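Local coordinates for protein 6-phosphogluconolactonase (Trypanosoma cruzi, PDB 6VYE) that probably hydrolyses 6-phosphogluconolactone to 6-phosphogluconate, the second step of the oxidative pentose phosphate pathway, at residues A[23-35]-A[58-70]. Sequence-based numbering, arbitrary orientation.
Sequences ELSGVACKKIVEI and MLYSLLHEEHLHL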
loop_
_atom_site.group_PDB
_atom_site.type_symbol
_atom_site.label_atom_id
_atom_site.label_comp_id
_atom_site.label_asym_id
_atom_site.label_seq_id
_atom_site.Cartn_x
_atom_site.Cartn_y
_atom_site.Cartn_z
ATOM N N GLU A 23 10.111 -15.200 -6.213
ATOM C CA GLU A 23 11.069 -14.217 -6.792
ATOM C C GLU A 23 10.486 -12.791 -6.681
ATOM O O GLU A 23 11.237 -11.842 -6.905
ATOM C CB GLU A 23 11.326 -14.653 -8.237
ATOM C CG GLU A 23 12.515 -14.003 -8.949
ATOM C CD GLU A 23 12.503 -14.212 -10.468
ATOM O OE1 GLU A 23 12.985 -13.307 -11.215
ATOM O OE2 GLU A 23 11.986 -15.277 -10.916
ATOM N N LEU A 24 9.199 -12.633 -6.350
ATOM C CA LEU A 24 8.527 -11.310 -6.322
ATOM C C LEU A 24 9.158 -10.431 -5.232
ATOM O O LEU A 24 9.453 -9.255 -5.572
ATOM C CB LEU A 24 7.005 -11.432 -6.128
ATOM C CG LEU A 24 6.206 -11.568 -7.426
ATOM C CD1 LEU A 24 6.228 -12.997 -7.907
ATOM C CD2 LEU A 24 4.779 -11.090 -7.266
ATOM N N SER A 25 9.381 -10.947 -4.011
ATOM C CA SER A 25 9.949 -10.131 -2.899
ATOM C C SER A 25 11.312 -9.587 -3.321
ATOM O O SER A 25 11.577 -8.416 -3.020
ATOM C CB SER A 25 10.012 -10.830 -1.552
ATOM O OG SER A 25 10.406 -12.186 -1.666
ATOM N N GLY A 26 12.116 -10.403 -4.009
ATOM C CA GLY A 26 13.454 -10.044 -4.517
ATOM C C GLY A 26 13.378 -8.885 -5.489
ATOM O O GLY A 26 14.189 -7.946 -5.362
ATOM N N VAL A 27 12.461 -8.932 -6.450
ATOM C CA VAL A 27 12.249 -7.826 -7.434
ATOM C C VAL A 27 11.712 -6.569 -6.728
ATOM O O VAL A 27 12.116 -5.481 -7.108
ATOM C CB VAL A 27 11.327 -8.270 -8.586
ATOM C CG1 VAL A 27 11.037 -7.118 -9.529
ATOM C CG2 VAL A 27 11.933 -9.448 -9.351
ATOM N N ALA A 28 10.842 -6.707 -5.738
ATOM C CA ALA A 28 10.219 -5.570 -5.034
ATOM C C ALA A 28 11.293 -4.848 -4.223
ATOM O O ALA A 28 11.392 -3.614 -4.287
ATOM C CB ALA A 28 9.099 -6.046 -4.149
ATOM N N CYS A 29 12.102 -5.619 -3.516
ATOM C CA CYS A 29 13.271 -5.141 -2.759
ATOM C C CYS A 29 14.228 -4.367 -3.674
ATOM O O CYS A 29 14.633 -3.230 -3.297
ATOM C CB CYS A 29 13.966 -6.331 -2.117
ATOM S SG CYS A 29 15.323 -5.809 -1.044
ATOM N N LYS A 30 14.521 -4.887 -4.863
ATOM C CA LYS A 30 15.464 -4.250 -5.825
ATOM C C LYS A 30 14.880 -2.893 -6.247
ATOM O O LYS A 30 15.614 -1.873 -6.247
ATOM C CB LYS A 30 15.695 -5.140 -7.053
ATOM C CG LYS A 30 16.683 -4.598 -8.081
ATOM C CD LYS A 30 17.048 -5.583 -9.176
ATOM C CE LYS A 30 18.128 -5.070 -10.113
ATOM N NZ LYS A 30 18.386 -5.992 -11.250
ATOM N N LYS A 31 13.595 -2.886 -6.599
ATOM C CA LYS A 31 12.877 -1.654 -7.012
ATOM C C LYS A 31 12.965 -0.620 -5.874
ATOM O O LYS A 31 13.318 0.520 -6.172
ATOM C CB LYS A 31 11.423 -1.969 -7.388
ATOM C CG LYS A 31 10.661 -0.789 -7.984
ATOM C CD LYS A 31 11.453 -0.075 -9.062
ATOM C CE LYS A 31 10.623 0.433 -10.208
ATOM N NZ LYS A 31 11.498 1.045 -11.232
ATOM N N ILE A 32 12.591 -0.992 -4.641
ATOM C CA ILE A 32 12.618 -0.041 -3.491
ATOM C C ILE A 32 14.026 0.537 -3.308
ATOM O O ILE A 32 14.160 1.772 -3.222
ATOM C CB ILE A 32 12.066 -0.673 -2.198
ATOM C CG1 ILE A 32 10.562 -0.923 -2.285
ATOM C CG2 ILE A 32 12.404 0.184 -0.982
ATOM C CD1 ILE A 32 10.090 -2.028 -1.362
ATOM N N VAL A 33 15.046 -0.300 -3.318
ATOM C CA VAL A 33 16.466 0.130 -3.139
ATOM C C VAL A 33 16.866 1.050 -4.292
ATOM O O VAL A 33 17.465 2.069 -3.998
ATOM C CB VAL A 33 17.417 -1.064 -2.960
ATOM C CG1 VAL A 33 18.890 -0.661 -3.012
ATOM C CG2 VAL A 33 17.121 -1.785 -1.656
ATOM N N GLU A 34 16.513 0.730 -5.529
ATOM C CA GLU A 34 16.775 1.588 -6.710
ATOM C C GLU A 34 16.153 2.970 -6.500
ATOM O O GLU A 34 16.820 3.967 -6.852
ATOM C CB GLU A 34 16.148 1.005 -7.982
ATOM C CG GLU A 34 17.057 0.063 -8.734
ATOM C CD GLU A 34 16.374 -0.785 -9.798
ATOM O OE1 GLU A 34 15.145 -0.569 -10.079
ATOM O OE2 GLU A 34 17.057 -1.686 -10.316
ATOM N N ILE A 35 14.905 3.032 -5.995
ATOM C CA ILE A 35 14.203 4.325 -5.790
ATOM C C ILE A 35 14.977 5.088 -4.699
ATOM O O ILE A 35 15.150 6.283 -4.829
ATOM C CB ILE A 35 12.713 4.098 -5.426
ATOM C CG1 ILE A 35 11.938 3.499 -6.606
ATOM C CG2 ILE A 35 12.082 5.381 -4.912
ATOM C CD1 ILE A 35 10.587 2.976 -6.216
ATOM N N MET A 58 7.785 -11.152 3.442
ATOM C CA MET A 58 9.062 -11.689 2.921
ATOM C C MET A 58 9.928 -10.554 2.389
ATOM O O MET A 58 11.135 -10.650 2.564
ATOM C CB MET A 58 8.812 -12.720 1.822
ATOM C CG MET A 58 8.294 -14.008 2.400
ATOM S SD MET A 58 7.625 -15.008 1.093
ATOM C CE MET A 58 9.170 -15.453 0.299
ATOM N N LEU A 59 9.335 -9.565 1.707
ATOM C CA LEU A 59 10.051 -8.359 1.236
ATOM C C LEU A 59 10.692 -7.668 2.455
ATOM O O LEU A 59 11.850 -7.336 2.376
ATOM C CB LEU A 59 9.064 -7.480 0.454
ATOM C CG LEU A 59 9.444 -6.020 0.230
ATOM C CD1 LEU A 59 10.769 -5.897 -0.470
ATOM C CD2 LEU A 59 8.373 -5.285 -0.555
ATOM N N TYR A 60 9.979 -7.536 3.562
ATOM C CA TYR A 60 10.460 -6.792 4.754
ATOM C C TYR A 60 11.569 -7.573 5.458
ATOM O O TYR A 60 12.519 -6.901 5.966
ATOM C CB TYR A 60 9.331 -6.425 5.715
ATOM C CG TYR A 60 8.162 -5.723 5.095
ATOM C CD1 TYR A 60 8.277 -5.017 3.918
ATOM C CD2 TYR A 60 6.920 -5.769 5.718
ATOM C CE1 TYR A 60 7.184 -4.362 3.368
ATOM C CE2 TYR A 60 5.810 -5.176 5.153
ATOM C CZ TYR A 60 5.942 -4.465 3.976
ATOM O OH TYR A 60 4.827 -3.883 3.460
ATOM N N SER A 61 11.499 -8.913 5.445
ATOM C CA SER A 61 12.551 -9.798 6.006
ATOM C C SER A 61 13.782 -9.712 5.109
ATOM O O SER A 61 14.889 -9.718 5.633
ATOM C CB SER A 61 12.100 -11.224 6.123
ATOM O OG SER A 61 10.842 -11.244 6.769
ATOM N N LEU A 62 13.573 -9.674 3.804
ATOM C CA LEU A 62 14.669 -9.490 2.832
ATOM C C LEU A 62 15.373 -8.144 3.084
ATOM O O LEU A 62 16.604 -8.173 3.191
ATOM C CB LEU A 62 14.081 -9.624 1.428
ATOM C CG LEU A 62 15.068 -9.590 0.269
ATOM C CD1 LEU A 62 16.263 -10.531 0.502
ATOM C CD2 LEU A 62 14.345 -9.954 -1.015
ATOM N N LEU A 63 14.637 -7.030 3.242
ATOM C CA LEU A 63 15.207 -5.683 3.535
ATOM C C LEU A 63 16.039 -5.756 4.820
ATOM O O LEU A 63 17.130 -5.128 4.870
ATOM C CB LEU A 63 14.088 -4.632 3.656
ATOM C CG LEU A 63 13.423 -4.223 2.343
ATOM C CD1 LEU A 63 12.119 -3.467 2.562
ATOM C CD2 LEU A 63 14.355 -3.391 1.499
ATOM N N HIS A 64 15.536 -6.483 5.826
ATOM C CA HIS A 64 16.159 -6.605 7.163
ATOM C C HIS A 64 17.478 -7.376 7.053
ATOM O O HIS A 64 18.446 -6.956 7.688
ATOM C CB HIS A 64 15.231 -7.307 8.161
ATOM C CG HIS A 64 15.802 -7.352 9.535
ATOM N ND1 HIS A 64 16.449 -8.465 10.040
ATOM C CD2 HIS A 64 15.855 -6.409 10.503
ATOM C CE1 HIS A 64 16.857 -8.207 11.273
ATOM N NE2 HIS A 64 16.515 -6.955 11.579
ATOM N N GLU A 65 17.508 -8.458 6.282
ATOM C CA GLU A 65 18.700 -9.330 6.147
ATOM C C GLU A 65 19.738 -8.652 5.235
ATOM O O GLU A 65 20.927 -8.818 5.500
ATOM C CB GLU A 65 18.369 -10.722 5.583
ATOM C CG GLU A 65 17.151 -11.444 6.169
ATOM C CD GLU A 65 16.880 -11.414 7.674
ATOM O OE1 GLU A 65 15.690 -11.698 8.064
ATOM O OE2 GLU A 65 17.832 -11.110 8.464
ATOM N N GLU A 66 19.335 -7.931 4.188
ATOM C CA GLU A 66 20.297 -7.473 3.153
ATOM C C GLU A 66 20.499 -5.956 3.138
ATOM O O GLU A 66 21.467 -5.530 2.516
ATOM C CB GLU A 66 19.853 -7.964 1.784
ATOM C CG GLU A 66 20.078 -9.460 1.658
ATOM C CD GLU A 66 19.674 -10.064 0.342
ATOM O OE1 GLU A 66 19.739 -11.313 0.238
ATOM O OE2 GLU A 66 19.308 -9.280 -0.567
ATOM N N HIS A 67 19.624 -5.162 3.755
ATOM C CA HIS A 67 19.674 -3.682 3.607
ATOM C C HIS A 67 19.534 -2.974 4.959
ATOM O O HIS A 67 19.161 -1.794 4.981
ATOM C CB HIS A 67 18.693 -3.232 2.541
ATOM C CG HIS A 67 19.020 -3.771 1.191
ATOM N ND1 HIS A 67 20.092 -3.327 0.449
ATOM C CD2 HIS A 67 18.428 -4.728 0.441
ATOM C CE1 HIS A 67 20.144 -3.983 -0.691
ATOM N NE2 HIS A 67 19.125 -4.820 -0.734
ATOM N N LEU A 68 19.891 -3.630 6.053
ATOM C CA LEU A 68 19.673 -3.004 7.381
ATOM C C LEU A 68 20.523 -1.739 7.525
ATOM O O LEU A 68 20.072 -0.776 8.174
ATOM C CB LEU A 68 19.997 -3.972 8.514
ATOM C CG LEU A 68 19.490 -3.522 9.884
ATOM C CD1 LEU A 68 18.041 -3.035 9.813
ATOM C CD2 LEU A 68 19.603 -4.670 10.877
ATOM N N HIS A 69 21.747 -1.753 7.013
ATOM C CA HIS A 69 22.663 -0.601 7.112
ATOM C C HIS A 69 22.020 0.625 6.440
ATOM O O HIS A 69 22.113 1.736 6.982
ATOM C CB HIS A 69 24.033 -0.944 6.509
ATOM C CG HIS A 69 24.988 0.167 6.756
ATOM N ND1 HIS A 69 25.190 1.189 5.827
ATOM C CD2 HIS A 69 25.711 0.482 7.849
ATOM C CE1 HIS A 69 26.061 2.047 6.346
ATOM N NE2 HIS A 69 26.373 1.650 7.579
ATOM N N LEU A 70 21.398 0.409 5.289
ATOM C CA LEU A 70 20.776 1.464 4.481
ATOM C C LEU A 70 19.604 2.048 5.273
ATOM O O LEU A 70 19.447 3.265 5.228
ATOM C CB LEU A 70 20.334 0.865 3.149
ATOM C CG LEU A 70 19.581 1.796 2.214
ATOM C CD1 LEU A 70 20.411 3.016 1.882
ATOM C CD2 LEU A 70 19.199 1.074 0.938
#
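Two helices of this Rossmann-like fold, 24-35 and 58-66, cross at -57° with their axes 8.7 Å apart, and illustrate how a single knob-into-hole can be followed by a histidine just beyond a helix end. The first helix also rests on strands 14-18 and 256-262 of the mixed, largely parallel sheet. Leu59 is the knob, set among Ser25, Ala28, Cys29 and Ile32. Its CG, anti to the backbone N (chi1 162°), turns the side chain toward helix 24-35: CD1 is closest to Cys29, 3.5 Å from its CA, a tight fit, while CD2 meets Ala28 CB at 3.7 Å and touches Ile32 CD1 tip to tip. The backbones come close at Ser25, whose CA is 4.5 Å from Leu59 CA, and Leu62 CD2 lies 3.6 Å from Gly26 CA. Further along, Cys29 SG bridges Leu63 CD2 and the His67 ring, approaching the ring obliquely, with CD2 of His67 3.6 Å from the sulfur. Val33 CG2 sits almost exactly over the centre of that ring, 3.7 Å from the centroid and 6° off the normal, a CH-pi contact. The helix-helix interface thus rests on apolar and sulfur contacts, with the imidazole offering a face to Val33.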